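Local coordinates for choline kinase (Streptococcus pneumoniae, PDB 4R78), which probably phosphorylates choline using ATP through a protein kinase-like fold, and holds AMP in its nucleotide pocket in this crystal, at residues 85-90 against 134-139; 140-145 against 188-193; 222-227 against 253-258. One frame throughout, in Å; residues are numbered along the deposited sequence.

Contact 1. Residues 85-90 against 134-139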
# COMPACT_ATOMS: atom_id res chain seq x y z
N GLU A 85 1.81 16.08 2.11
CA GLU A 85 2.29 17.43 1.79
C GLU A 85 3.78 17.47 1.46
O GLU A 85 4.22 18.31 0.68
CB GLU A 85 1.90 18.45 2.89
CG GLU A 85 2.57 18.25 4.23
CD GLU A 85 1.87 18.97 5.38
OE1 GLU A 85 2.17 18.62 6.53
OE2 GLU A 85 1.03 19.88 5.15
N LEU A 86 4.54 16.53 2.02
CA LEU A 86 5.96 16.39 1.70
C LEU A 86 6.18 15.83 0.30
O LEU A 86 7.05 16.30 -0.43
CB LEU A 86 6.66 15.52 2.75
CG LEU A 86 8.13 15.13 2.49
CD1 LEU A 86 9.02 16.35 2.27
CD2 LEU A 86 8.66 14.29 3.63
N LEU A 87 5.39 14.83 -0.08
CA LEU A 87 5.58 14.13 -1.35
C LEU A 87 4.93 14.82 -2.55
O LEU A 87 5.18 14.44 -3.69
CB LEU A 87 5.09 12.69 -1.25
CG LEU A 87 5.92 11.74 -0.38
CD1 LEU A 87 5.13 10.48 -0.10
CD2 LEU A 87 7.26 11.43 -1.03
N LYS A 88 4.11 15.84 -2.27
CA LYS A 88 3.29 16.47 -3.31
C LYS A 88 4.08 16.91 -4.54
O LYS A 88 3.65 16.66 -5.67
CB LYS A 88 2.48 17.64 -2.75
CG LYS A 88 1.45 18.18 -3.75
CD LYS A 88 0.76 19.44 -3.26
CE LYS A 88 -0.18 19.99 -4.32
NZ LYS A 88 0.54 20.37 -5.57
N ASP A 89 5.24 17.54 -4.33
CA ASP A 89 5.99 18.09 -5.46
C ASP A 89 6.69 17.07 -6.36
O ASP A 89 7.27 17.43 -7.38
CB ASP A 89 6.94 19.23 -5.03
CG ASP A 89 8.04 18.78 -4.09
OD1 ASP A 89 8.31 17.56 -4.00
OD2 ASP A 89 8.65 19.66 -3.44
N LEU A 90 6.61 15.79 -6.00
CA LEU A 90 7.07 14.71 -6.88
C LEU A 90 6.13 14.51 -8.06
O LEU A 90 6.52 13.96 -9.09
CB LEU A 90 7.22 13.39 -6.12
CG LEU A 90 8.28 13.26 -5.02
CD1 LEU A 90 8.34 11.81 -4.54
CD2 LEU A 90 9.65 13.73 -5.48
N GLN A 134 12.32 5.12 -9.14
CA GLN A 134 13.56 5.87 -8.96
C GLN A 134 13.27 7.22 -8.33
O GLN A 134 13.98 7.65 -7.42
CB GLN A 134 14.28 6.08 -10.28
CG GLN A 134 14.93 4.84 -10.83
CD GLN A 134 15.65 5.11 -12.14
OE1 GLN A 134 15.14 5.84 -12.99
NE2 GLN A 134 16.83 4.54 -12.29
N THR A 135 12.22 7.88 -8.81
CA THR A 135 11.84 9.20 -8.32
C THR A 135 11.58 9.18 -6.81
O THR A 135 12.08 10.04 -6.08
CB THR A 135 10.61 9.76 -9.07
OG1 THR A 135 10.98 10.05 -10.43
CG2 THR A 135 10.09 11.03 -8.42
N ILE A 136 10.81 8.20 -6.35
CA ILE A 136 10.52 8.14 -4.92
C ILE A 136 11.75 7.75 -4.11
O ILE A 136 12.06 8.38 -3.11
CB ILE A 136 9.26 7.28 -4.57
CG1 ILE A 136 9.04 7.21 -3.05
CG2 ILE A 136 9.35 5.88 -5.15
CD1 ILE A 136 8.76 8.55 -2.39
N HIS A 137 12.49 6.73 -4.56
CA HIS A 137 13.62 6.24 -3.78
C HIS A 137 14.81 7.18 -3.71
O HIS A 137 15.60 7.11 -2.77
CB HIS A 137 14.04 4.84 -4.22
CG HIS A 137 12.95 3.82 -4.06
ND1 HIS A 137 12.91 2.65 -4.79
CD2 HIS A 137 11.85 3.81 -3.28
CE1 HIS A 137 11.85 1.96 -4.45
NE2 HIS A 137 11.18 2.64 -3.53
N THR A 138 14.93 8.08 -4.69
CA THR A 138 16.01 9.07 -4.72
C THR A 138 15.53 10.48 -4.37
O THR A 138 16.24 11.46 -4.60
CB THR A 138 16.71 9.12 -6.10
OG1 THR A 138 15.79 9.61 -7.08
CG2 THR A 138 17.22 7.74 -6.51
N SER A 139 14.32 10.58 -3.82
CA SER A 139 13.71 11.89 -3.53
C SER A 139 14.46 12.70 -2.47
O SER A 139 14.29 13.92 -2.40
CB SER A 139 12.26 11.71 -3.09
OG SER A 139 12.19 11.22 -1.76
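Leu-87 and Leu-90 share the same first torsion (chi1 -70° and -66°), each CG lying beside the backbone N, and their methyls thereby swing across to Ile-136. That isoleucine sends CG1 away from its own backbone N (chi1 178°) and then bends, so that its terminal CD1 lies 3.5 Å from Leu-87 CD2 and 3.9 Å from Leu-90 CD1. The side chains of Leu-90 and Ile-136 meet at about a right angle. The other methyl of Leu-90, CD2, touches both Thr-135 CG2, at 4.0 Å, and Ser-139 CB, at 4.1 Å. In the protein kinase-like fold, helix 77-87 belongs to the smaller, nucleotide-binding lobe and helix 126-137 to the larger helical lobe, so this apolar patch joins the two lobes. Trp-215 packs against both Leu-87 and Ile-136, and Lys-141 against Leu-90. The polar groups look elsewhere: Thr-135 OG1 is bonded to Pro-131 O, and Ser-139 OG to Ser-192 OG. Where helix 126-137 gives out, Gln-134 O takes bonds from Thr-138 N and, across the opposite face of its carbonyl plane, from Thr-138 OG1 at 2.7 Å.

Contact 2. Residues 140-145 against 188-193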
# COMPACT_ATOMS: atom_id res chain seq x y z
N ALA A 140 15.26 12.00 -1.66
CA ALA A 140 15.94 12.56 -0.49
C ALA A 140 14.98 13.08 0.58
O ALA A 140 15.40 13.72 1.55
CB ALA A 140 16.95 13.65 -0.89
N LYS A 141 13.69 12.78 0.42
CA LYS A 141 12.67 13.23 1.36
C LYS A 141 12.68 12.36 2.61
O LYS A 141 12.82 11.14 2.53
CB LYS A 141 11.29 13.25 0.71
CG LYS A 141 11.17 14.27 -0.41
CD LYS A 141 9.84 14.20 -1.12
CE LYS A 141 9.72 15.34 -2.14
NZ LYS A 141 9.57 16.70 -1.53
N GLU A 142 12.55 13.02 3.76
CA GLU A 142 12.52 12.34 5.05
C GLU A 142 11.07 12.21 5.51
O GLU A 142 10.53 13.09 6.17
CB GLU A 142 13.37 13.10 6.07
CG GLU A 142 14.87 13.09 5.77
CD GLU A 142 15.53 11.75 6.04
OE1 GLU A 142 15.10 11.04 6.98
OE2 GLU A 142 16.49 11.41 5.32
N LEU A 143 10.46 11.09 5.14
CA LEU A 143 9.08 10.81 5.52
C LEU A 143 8.98 10.60 7.02
O LEU A 143 9.95 10.20 7.68
CB LEU A 143 8.56 9.55 4.82
CG LEU A 143 8.61 9.48 3.29
CD1 LEU A 143 7.93 8.21 2.80
CD2 LEU A 143 7.99 10.71 2.65
N ARG A 144 7.81 10.89 7.57
CA ARG A 144 7.50 10.51 8.93
C ARG A 144 7.05 9.05 8.94
O ARG A 144 6.18 8.65 8.17
CB ARG A 144 6.43 11.43 9.53
CG ARG A 144 7.02 12.74 10.04
CD ARG A 144 5.95 13.68 10.59
NE ARG A 144 5.10 13.04 11.59
CZ ARG A 144 4.22 13.67 12.35
NH1 ARG A 144 4.06 14.99 12.24
NH2 ARG A 144 3.49 12.99 13.23
N GLY A 145 7.68 8.28 9.81
CA GLY A 145 7.45 6.84 9.88
C GLY A 145 8.71 6.07 9.57
O GLY A 145 9.39 6.34 8.58
N VAL A 188 20.57 -2.72 6.32
CA VAL A 188 19.28 -2.19 5.85
C VAL A 188 19.40 -0.71 5.52
O VAL A 188 19.92 0.08 6.31
CB VAL A 188 18.15 -2.44 6.89
CG1 VAL A 188 16.82 -1.86 6.41
CG2 VAL A 188 18.00 -3.94 7.16
N ASP A 189 18.92 -0.35 4.33
CA ASP A 189 18.95 1.04 3.88
C ASP A 189 17.68 1.76 4.30
O ASP A 189 16.69 1.13 4.68
CB ASP A 189 19.17 1.09 2.36
CG ASP A 189 20.49 0.46 1.94
OD1 ASP A 189 21.55 0.87 2.47
OD2 ASP A 189 20.48 -0.46 1.10
N ARG A 190 17.72 3.09 4.25
CA ARG A 190 16.64 3.91 4.77
C ARG A 190 16.30 5.03 3.79
O ARG A 190 17.01 6.05 3.71
CB ARG A 190 17.02 4.47 6.14
CG ARG A 190 15.95 5.30 6.80
CD ARG A 190 16.41 5.81 8.15
NE ARG A 190 15.47 6.80 8.67
CZ ARG A 190 15.51 8.10 8.39
NH1 ARG A 190 16.45 8.60 7.60
NH2 ARG A 190 14.60 8.91 8.92
N LYS A 191 15.23 4.83 3.03
CA LYS A 191 14.80 5.77 2.00
C LYS A 191 13.28 5.91 2.01
O LYS A 191 12.57 5.04 2.52
CB LYS A 191 15.25 5.30 0.61
CG LYS A 191 16.75 5.06 0.45
CD LYS A 191 17.54 6.35 0.28
CE LYS A 191 19.01 6.05 0.05
NZ LYS A 191 19.83 7.29 0.07
N SER A 192 12.79 7.01 1.45
CA SER A 192 11.35 7.20 1.27
C SER A 192 10.78 6.10 0.37
O SER A 192 11.22 5.93 -0.77
CB SER A 192 11.08 8.58 0.68
OG SER A 192 11.85 8.78 -0.49
N CYS A 193 9.81 5.35 0.91
CA CYS A 193 9.17 4.24 0.18
C CYS A 193 7.65 4.37 0.19
O CYS A 193 7.07 4.96 1.10
CB CYS A 193 9.53 2.89 0.81
SG CYS A 193 11.26 2.38 0.65
O HOH W 1 14.65 9.42 1.37
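At one edge of the Arg-190 guanidinium, near its plane, sits OE1 of Glu-142, and the carboxylate and guanidinium planes are turned only 19° from each other. The salt bridge is forked rather than paired: NH1 and NH2 of Arg-190 both donate to Glu-142 OE1, each at 2.9 Å, while OE2 stays 3.6 Å from NH1. NH1 meets the syn lone pair of OE1, and NH2 comes nearly in line with its C-O bond. Sharing one acceptor bends both bonds, with N-H...O angles of 137° and 134°. The CB of Glu-142 starts out away from 188-193, and the bend at chi2 brings the carboxylate back; the arginine arrives with an extended chain. A second carboxylate, that of Glu-146, holds NE, so that the guanidinium is fixed from two of its sides, and Met-220 packs against both Glu-142 and Arg-190. Strand 191-193 leads straight into the segment that corresponds to the catalytic loop of kinases of this fold, and the 140-145 loop runs past it after helix 126-137. Deeper in, the buried Leu-143 and Ser-192 take over from the salt bridge. Leu-143 lays its CG 3.7 Å from Ser-192 CB and its CD1 3.8 Å from Cys-193 O, with Asn-83 and Leu-86 of helix 77-87 also touching it. Ser-192 presents its CB to the loop, 3.6 Å from Lys-141 O, while its hydroxyl is engaged with Ile-136 O. Between the backbones a water acts as a bridge, donating to Lys-141 O at 2.8 Å and accepting from Ser-192 N at 3.0 Å. The ammonium of Lys-141 leads off the other way, to Leu-86 O and Asp-89.

Contact 3. Residues 222-227 against 253-258; sequences DPMWDL and TPVSHE
The approach of Met-224 to Ser-256 is prepared two residues earlier, where Asp-222 caps helix 223-233: its OD1 accepts Met-224 N at 2.9 Å through the anti lone pair. Pro-223 follows the cap. Met-224 carries the contact, its chain bending at chi2 and again at chi3 (99°) so that the sulfur and the terminal methyl lie along the backbone of 254-256. Ser-256 N points almost straight at Met-224 SD, a weak hydrogen bond of 3.5 Å with an N-H...S angle of 177°. The methyl CE comes to 3.3 Å from Pro-254 O. Farther on, Trp-225 and Asp-226 do not meet 253-258; Asp-226 instead takes the backbone N-H groups of His-194 and Ile-195, consistent with the role of the helix F aspartate in protein kinases. One turn on from Pro-223, Leu-227 faces the second segment again, its CD2 a loose 4.5 Å from Val-255 CG2. Ser-256 is itself the N-cap of helix 257-280. Met-224 also rests on Lys-259 and Ile-260 of that helix, and Leu-227 on Leu-245 and Tyr-248 of helix 238-248.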
# COMPACT_ATOMS: atom_id res chain seq x y z
N ASP A 222 13.85 0.13 3.47
CA ASP A 222 14.77 -0.29 2.42
C ASP A 222 14.01 -0.33 1.09
O ASP A 222 12.95 -0.94 1.02
CB ASP A 222 15.35 -1.67 2.75
CG ASP A 222 16.54 -2.01 1.89
OD1 ASP A 222 16.35 -2.19 0.67
OD2 ASP A 222 17.66 -2.09 2.43
N PRO A 223 14.54 0.33 0.04
CA PRO A 223 13.84 0.32 -1.24
C PRO A 223 13.54 -1.07 -1.81
O PRO A 223 12.60 -1.21 -2.60
CB PRO A 223 14.80 1.08 -2.16
CG PRO A 223 15.44 2.05 -1.26
CD PRO A 223 15.67 1.28 0.02
N MET A 224 14.31 -2.09 -1.41
CA MET A 224 14.04 -3.44 -1.89
C MET A 224 12.68 -3.97 -1.41
O MET A 224 12.13 -4.89 -2.01
CB MET A 224 15.18 -4.40 -1.56
CG MET A 224 16.49 -4.14 -2.32
SD MET A 224 16.31 -4.02 -4.12
CE MET A 224 16.29 -2.24 -4.34
N TRP A 225 12.14 -3.37 -0.35
CA TRP A 225 10.76 -3.68 0.06
C TRP A 225 9.80 -3.32 -1.07
O TRP A 225 8.92 -4.11 -1.42
CB TRP A 225 10.39 -2.92 1.34
CG TRP A 225 8.94 -3.05 1.71
CD1 TRP A 225 7.89 -2.38 1.13
CD2 TRP A 225 8.37 -3.89 2.72
NE1 TRP A 225 6.71 -2.76 1.72
CE2 TRP A 225 6.97 -3.68 2.70
CE3 TRP A 225 8.91 -4.80 3.64
CZ2 TRP A 225 6.10 -4.35 3.56
CZ3 TRP A 225 8.04 -5.47 4.50
CH2 TRP A 225 6.65 -5.24 4.45
N ASP A 226 9.95 -2.12 -1.62
CA ASP A 226 9.08 -1.66 -2.70
C ASP A 226 9.22 -2.53 -3.95
O ASP A 226 8.22 -2.86 -4.60
CB ASP A 226 9.35 -0.19 -3.04
CG ASP A 226 8.59 0.78 -2.15
OD1 ASP A 226 7.82 0.34 -1.27
OD2 ASP A 226 8.78 1.99 -2.35
N LEU A 227 10.45 -2.91 -4.28
CA LEU A 227 10.67 -3.78 -5.43
C LEU A 227 10.02 -5.15 -5.21
O LEU A 227 9.34 -5.66 -6.11
CB LEU A 227 12.16 -3.90 -5.75
CG LEU A 227 12.74 -2.79 -6.64
CD1 LEU A 227 12.67 -1.39 -6.02
CD2 LEU A 227 14.16 -3.11 -6.99
N THR A 253 20.17 3.97 -6.85
CA THR A 253 19.19 2.90 -6.60
C THR A 253 19.80 1.51 -6.82
O THR A 253 19.44 0.82 -7.77
CB THR A 253 17.90 3.07 -7.46
OG1 THR A 253 18.23 3.21 -8.85
CG2 THR A 253 17.09 4.27 -7.00
N PRO A 254 20.73 1.10 -5.93
CA PRO A 254 21.32 -0.23 -6.07
C PRO A 254 20.30 -1.34 -5.83
O PRO A 254 19.27 -1.10 -5.18
CB PRO A 254 22.40 -0.25 -4.98
CG PRO A 254 21.89 0.70 -3.95
CD PRO A 254 21.23 1.79 -4.73
N VAL A 255 20.59 -2.53 -6.34
CA VAL A 255 19.68 -3.67 -6.25
C VAL A 255 20.32 -4.81 -5.46
O VAL A 255 21.50 -5.13 -5.64
CB VAL A 255 19.29 -4.16 -7.67
CG1 VAL A 255 18.60 -5.53 -7.62
CG2 VAL A 255 18.40 -3.13 -8.37
N SER A 256 19.52 -5.42 -4.58
CA SER A 256 19.91 -6.63 -3.85
C SER A 256 18.83 -7.70 -4.05
O SER A 256 17.72 -7.56 -3.53
CB SER A 256 20.08 -6.33 -2.36
OG SER A 256 20.15 -7.53 -1.60
N HIS A 257 19.16 -8.75 -4.79
CA HIS A 257 18.23 -9.85 -5.04
C HIS A 257 17.84 -10.57 -3.75
O HIS A 257 16.68 -10.96 -3.60
CB HIS A 257 18.82 -10.85 -6.04
CG HIS A 257 18.84 -10.35 -7.45
ND1 HIS A 257 19.80 -9.48 -7.92
CD2 HIS A 257 18.03 -10.61 -8.50
CE1 HIS A 257 19.58 -9.22 -9.19
NE2 HIS A 257 18.51 -9.89 -9.57
N GLU A 258 18.79 -10.73 -2.83
CA GLU A 258 18.50 -11.41 -1.57
C GLU A 258 17.50 -10.63 -0.71
O GLU A 258 16.59 -11.22 -0.13
CB GLU A 258 19.77 -11.73 -0.77
CG GLU A 258 19.49 -12.65 0.42
CD GLU A 258 20.71 -13.04 1.22
OE1 GLU A 258 21.84 -12.65 0.85
OE2 GLU A 258 20.54 -13.75 2.23

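How the contacts relate
All three contacts are partly buried. Contact 1 joins the two lobes through apolar carbon contacts, with no hydrogen bond across and no exposed residue among those that touch. Contact 2 sets an exposed salt bridge beside buried Leu-143, Ser-192 and Cys-193. Contact 3 lies wholly within the helical lobe, where the thioether of a buried methionine meets the backbone of a more exposed loop. Contact 1 includes the end of helix 77-87, and the loop of contact 2 packs on the same helix; the two follow each other along the chain leaving helix 126-137 and touch. His-137, within 134-139 but not part of its apolar contact, reaches contact 3 through a probable hydrogen bond to Asp-226. Contact 2 meets contact 3 where Asp-189 N approaches Asp-222 OD2.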